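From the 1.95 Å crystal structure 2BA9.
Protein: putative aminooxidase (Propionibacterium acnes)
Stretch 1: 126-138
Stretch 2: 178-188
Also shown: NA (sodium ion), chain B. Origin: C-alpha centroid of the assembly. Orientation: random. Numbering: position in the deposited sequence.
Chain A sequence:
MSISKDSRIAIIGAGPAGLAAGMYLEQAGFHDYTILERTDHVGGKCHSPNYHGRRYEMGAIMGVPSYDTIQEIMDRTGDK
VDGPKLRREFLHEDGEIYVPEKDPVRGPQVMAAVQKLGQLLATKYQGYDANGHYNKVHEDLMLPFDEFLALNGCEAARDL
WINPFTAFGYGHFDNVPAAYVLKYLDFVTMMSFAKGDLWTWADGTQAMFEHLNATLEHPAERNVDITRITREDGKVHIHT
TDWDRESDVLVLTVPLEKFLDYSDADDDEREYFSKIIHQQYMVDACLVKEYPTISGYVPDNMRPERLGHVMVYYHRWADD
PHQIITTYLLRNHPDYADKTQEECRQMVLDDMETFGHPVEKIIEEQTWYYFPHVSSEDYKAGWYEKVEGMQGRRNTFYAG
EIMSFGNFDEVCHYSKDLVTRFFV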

# COMPACT_ATOMS: atom_id res chain seq x y z
N GLN A 126 -1.09 13.03 19.85
CA GLN A 126 -2.19 13.56 19.04
C GLN A 126 -1.67 14.14 17.72
O GLN A 126 -0.71 14.91 17.73
CB GLN A 126 -2.97 14.61 19.81
CG GLN A 126 -4.06 15.26 18.97
CD GLN A 126 -5.26 15.77 19.76
OE1 GLN A 126 -6.11 16.48 19.20
NE2 GLN A 126 -5.35 15.40 21.05
N GLY A 127 -2.29 13.76 16.61
CA GLY A 127 -1.87 14.23 15.29
C GLY A 127 -1.13 13.20 14.46
O GLY A 127 -1.08 13.29 13.24
N TYR A 128 -0.55 12.21 15.14
CA TYR A 128 0.10 11.06 14.50
C TYR A 128 -0.66 10.48 13.29
O TYR A 128 -0.04 9.98 12.33
CB TYR A 128 0.31 9.94 15.54
CG TYR A 128 -0.93 9.10 15.80
CD1 TYR A 128 -1.14 7.91 15.14
CD2 TYR A 128 -1.91 9.51 16.71
CE1 TYR A 128 -2.26 7.14 15.36
CE2 TYR A 128 -3.06 8.73 16.94
CZ TYR A 128 -3.21 7.55 16.26
OH TYR A 128 -4.33 6.75 16.45
N ASP A 129 -1.99 10.55 13.34
CA ASP A 129 -2.85 9.86 12.38
C ASP A 129 -3.21 10.67 11.14
O ASP A 129 -3.89 10.16 10.26
CB ASP A 129 -4.11 9.32 13.04
CG ASP A 129 -4.92 10.38 13.77
OD1 ASP A 129 -4.41 11.50 14.00
OD2 ASP A 129 -6.07 10.08 14.12
N ALA A 130 -2.73 11.91 11.06
CA ALA A 130 -2.94 12.73 9.87
C ALA A 130 -2.36 12.05 8.60
O ALA A 130 -1.30 11.38 8.63
CB ALA A 130 -2.34 14.13 10.07
N ASN A 131 -3.07 12.20 7.49
CA ASN A 131 -2.62 11.69 6.21
C ASN A 131 -1.38 12.48 5.77
O ASN A 131 -1.28 13.68 6.00
CB ASN A 131 -3.76 11.79 5.19
CG ASN A 131 -3.34 11.39 3.80
OD1 ASN A 131 -3.02 12.24 2.98
ND2 ASN A 131 -3.34 10.08 3.52
N GLY A 132 -0.42 11.78 5.18
CA GLY A 132 0.83 12.41 4.75
C GLY A 132 1.73 12.72 5.93
O GLY A 132 1.39 12.40 7.07
N HIS A 133 2.88 13.33 5.65
CA HIS A 133 3.91 13.60 6.65
C HIS A 133 4.34 15.07 6.72
O HIS A 133 5.28 15.42 7.45
CB HIS A 133 5.14 12.69 6.40
CG HIS A 133 4.82 11.23 6.32
ND1 HIS A 133 5.20 10.32 7.28
CD2 HIS A 133 4.16 10.51 5.38
CE1 HIS A 133 4.79 9.12 6.95
NE2 HIS A 133 4.14 9.20 5.80
N TYR A 134 3.63 15.93 5.98
CA TYR A 134 3.93 17.37 5.88
C TYR A 134 3.67 18.09 7.21
O TYR A 134 4.29 19.13 7.49
CB TYR A 134 3.16 18.04 4.71
CG TYR A 134 1.68 17.70 4.61
CD1 TYR A 134 0.76 18.42 5.33
CD2 TYR A 134 1.21 16.65 3.81
CE1 TYR A 134 -0.58 18.13 5.28
CE2 TYR A 134 -0.15 16.35 3.74
CZ TYR A 134 -1.03 17.10 4.48
OH TYR A 134 -2.38 16.86 4.48
N ASN A 135 2.77 17.53 8.02
CA ASN A 135 2.66 17.91 9.42
C ASN A 135 3.65 17.05 10.20
O ASN A 135 3.45 15.84 10.36
CB ASN A 135 1.23 17.72 9.94
CG ASN A 135 0.17 18.40 9.05
OD1 ASN A 135 -0.64 17.72 8.41
ND2 ASN A 135 0.17 19.73 9.04
N LYS A 136 4.73 17.68 10.66
CA LYS A 136 5.85 16.96 11.29
C LYS A 136 5.41 16.23 12.56
O LYS A 136 4.85 16.83 13.49
CB LYS A 136 6.98 17.95 11.60
CG LYS A 136 8.33 17.35 12.03
CD LYS A 136 9.22 18.44 12.72
CE LYS A 136 10.55 17.90 13.23
NZ LYS A 136 11.38 18.91 14.01
N VAL A 137 5.67 14.93 12.60
CA VAL A 137 5.22 14.09 13.72
C VAL A 137 6.18 14.20 14.90
O VAL A 137 7.34 14.57 14.76
CB VAL A 137 5.06 12.61 13.31
CG1 VAL A 137 4.09 12.48 12.11
CG2 VAL A 137 6.42 11.98 12.97
N HIS A 138 5.66 13.87 16.08
CA HIS A 138 6.45 13.74 17.30
C HIS A 138 7.71 12.89 17.04
O HIS A 138 7.64 11.88 16.35
CB HIS A 138 5.61 13.05 18.38
CG HIS A 138 6.20 13.12 19.76
ND1 HIS A 138 7.34 12.45 20.12
CD2 HIS A 138 5.78 13.78 20.86
CE1 HIS A 138 7.61 12.70 21.39
NE2 HIS A 138 6.67 13.49 21.86
N ALA A 178 7.70 4.25 13.08
CA ALA A 178 6.37 4.28 13.71
C ALA A 178 5.32 5.07 12.92
O ALA A 178 4.15 4.67 12.86
CB ALA A 178 6.47 4.82 15.14
N ALA A 179 5.74 6.18 12.32
CA ALA A 179 4.84 7.08 11.56
C ALA A 179 4.07 6.39 10.43
O ALA A 179 2.92 6.73 10.15
CB ALA A 179 5.64 8.22 10.98
N TYR A 180 4.72 5.46 9.75
CA TYR A 180 4.03 4.70 8.72
C TYR A 180 2.98 3.79 9.35
O TYR A 180 1.83 3.76 8.92
CB TYR A 180 5.03 3.89 7.89
CG TYR A 180 6.01 4.74 7.12
CD1 TYR A 180 5.58 5.56 6.08
CD2 TYR A 180 7.36 4.73 7.44
CE1 TYR A 180 6.47 6.35 5.37
CE2 TYR A 180 8.27 5.51 6.73
CZ TYR A 180 7.82 6.33 5.70
OH TYR A 180 8.74 7.11 4.99
N VAL A 181 3.37 3.08 10.41
CA VAL A 181 2.51 2.05 11.00
C VAL A 181 1.21 2.68 11.47
O VAL A 181 0.12 2.18 11.15
CB VAL A 181 3.19 1.33 12.20
CG1 VAL A 181 2.22 0.29 12.85
CG2 VAL A 181 4.55 0.69 11.77
N LEU A 182 1.34 3.78 12.21
CA LEU A 182 0.24 4.40 12.93
C LEU A 182 -0.65 5.32 12.07
O LEU A 182 -1.77 5.66 12.48
CB LEU A 182 0.77 5.10 14.19
CG LEU A 182 1.30 4.09 15.23
CD1 LEU A 182 2.18 4.75 16.29
CD2 LEU A 182 0.13 3.35 15.88
N LYS A 183 -0.16 5.69 10.89
CA LYS A 183 -0.97 6.38 9.87
C LYS A 183 -1.89 5.41 9.13
O LYS A 183 -3.00 5.78 8.75
CB LYS A 183 -0.09 7.18 8.89
CG LYS A 183 0.46 8.46 9.51
CD LYS A 183 1.32 9.29 8.56
CE LYS A 183 2.00 10.42 9.32
NZ LYS A 183 1.02 11.35 10.01
N TYR A 184 -1.44 4.18 8.93
CA TYR A 184 -2.28 3.07 8.45
C TYR A 184 -3.08 2.48 9.60
O TYR A 184 -4.31 2.66 9.69
CB TYR A 184 -1.40 2.02 7.75
CG TYR A 184 -1.96 0.62 7.61
CD1 TYR A 184 -3.33 0.39 7.43
CD2 TYR A 184 -1.12 -0.49 7.62
CE1 TYR A 184 -3.83 -0.88 7.32
CE2 TYR A 184 -1.61 -1.77 7.48
CZ TYR A 184 -2.96 -1.96 7.33
OH TYR A 184 -3.48 -3.23 7.20
N LEU A 185 -2.40 1.78 10.50
CA LEU A 185 -3.06 1.20 11.66
C LEU A 185 -3.13 2.22 12.79
O LEU A 185 -2.47 2.09 13.82
CB LEU A 185 -2.37 -0.08 12.11
CG LEU A 185 -2.53 -1.29 11.18
CD1 LEU A 185 -1.52 -2.36 11.55
CD2 LEU A 185 -3.94 -1.87 11.23
N ASP A 186 -3.93 3.25 12.58
CA ASP A 186 -4.26 4.15 13.67
C ASP A 186 -5.18 3.39 14.60
O ASP A 186 -5.64 2.28 14.26
CB ASP A 186 -4.84 5.49 13.20
CG ASP A 186 -6.12 5.36 12.39
OD1 ASP A 186 -6.60 4.24 12.11
OD2 ASP A 186 -6.65 6.42 11.99
N PHE A 187 -5.43 3.91 15.78
CA PHE A 187 -6.10 3.08 16.78
C PHE A 187 -7.46 2.57 16.28
O PHE A 187 -7.82 1.43 16.52
CB PHE A 187 -6.24 3.81 18.12
CG PHE A 187 -6.61 2.90 19.25
CD1 PHE A 187 -5.63 2.19 19.93
CD2 PHE A 187 -7.93 2.73 19.60
CE1 PHE A 187 -5.97 1.34 20.97
CE2 PHE A 187 -8.28 1.89 20.64
CZ PHE A 187 -7.30 1.18 21.31
N VAL A 188 -8.20 3.41 15.57
CA VAL A 188 -9.52 3.01 15.07
C VAL A 188 -9.44 1.92 14.01
O VAL A 188 -10.27 1.02 13.96
CB VAL A 188 -10.28 4.22 14.50
CG1 VAL A 188 -11.60 3.77 13.87
CG2 VAL A 188 -10.54 5.21 15.61
NA NA B . -5.08 7.08 8.21
O HOH W 1 1.95 8.32 12.79
O HOH W 2 -5.07 7.49 10.30
O HOH W 3 -7.38 7.87 13.99
O HOH W 4 -3.61 8.93 7.71
O HOH W 5 1.70 13.83 10.06
O HOH W 6 -5.76 4.91 8.73

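Stretch 2 is a helix from Ala 178 to Tyr 184, a short break, and the start of a second helix at Phe 187. Stretch 1 has no regular helix or strand and packs against it. The two bury 531 Å² between them, both sides summed.

Ala 179 is the first residue of the helix to make contact. Its CA-to-CB bond points toward stretch 1. Its CB lies 4.3 Å from Val 137 CG2 and 4.2 Å from His 133 CE1, at the edge of the imidazole. Its backbone also takes part: water 1 donates to Ala 179 O (3.2 Å from the water oxygen) and to Tyr 128 O (2.6 Å), bridging the two stretches.

Tyr 180 starts away from stretch 1, but the end of its side chain comes nearer. Tyr 180 CE1 is 3.6 Å from His 133 CE1. The two rings meet obliquely, with centroids 5.1 Å apart and planes at 56°.

Leu 182 points toward stretch 1 and packs against Tyr 128. Its CB is 3.5 Å from Tyr 128 CD1. Leu 182 O sits at the edge of the same ring, 3.3 Å from Tyr 128 CE1.

Lys 183 is the centre of the contact, with 133 Å² covered, the largest area of any residue here. Its CA-to-CB bond runs sideways, yet the chain is extended through chi2 and chi3 (both t), and chi4 (m) turns the ammonium group in among the carbonyls of stretch 1. NZ donates to Tyr 128 O at 2.9 Å and to Ala 130 O at 2.7 Å. It also donates to water 5, whose oxygen is 2.6 Å from NZ; the oxygen of water 5 also lies 2.7 Å from Asn 135 O. Gly 132 O is also near, 3.1 Å from Lys 183 NZ. The charge is thus met by neutral backbone oxygens and water, with no salt bridge to stretch 1. A type I turn from Gly 127 to Ala 130 contains both residues whose carbonyl oxygens accept from Lys 183 NZ. Lower on the side chain, Lys 183 CE lies over one face of the His 133 ring, 4.0 Å from its centroid, in a CH-pi contact.

The backbone of Lys 183 serves the sodium ion, with its O 2.5 Å from NA. Waters 2, 4 and 6 also bind the ion. Waters 2 and 4 each donate to Asp 129 O, so the metal site reaches stretch 1 through water.

Leu 185 leaves the helical conformation. Asp 186 follows at the N-cap of the next helix and points toward stretch 1. Its CB is 3.9 Å from Asp 129 CB. The carboxylates are close like charges, with Asp 129 OD2 and Asp 186 OD2 4.3 Å apart. Water 3 donates to Asp 129 OD2 and to Asp 186 OD2, with its oxygen 2.6 Å from each.

Phe 187 closes the contact with its backbone. Phe 187 N donates to Tyr 128 OH at 3.1 Å, and the 173° angle at the hydrogen is nearly straight.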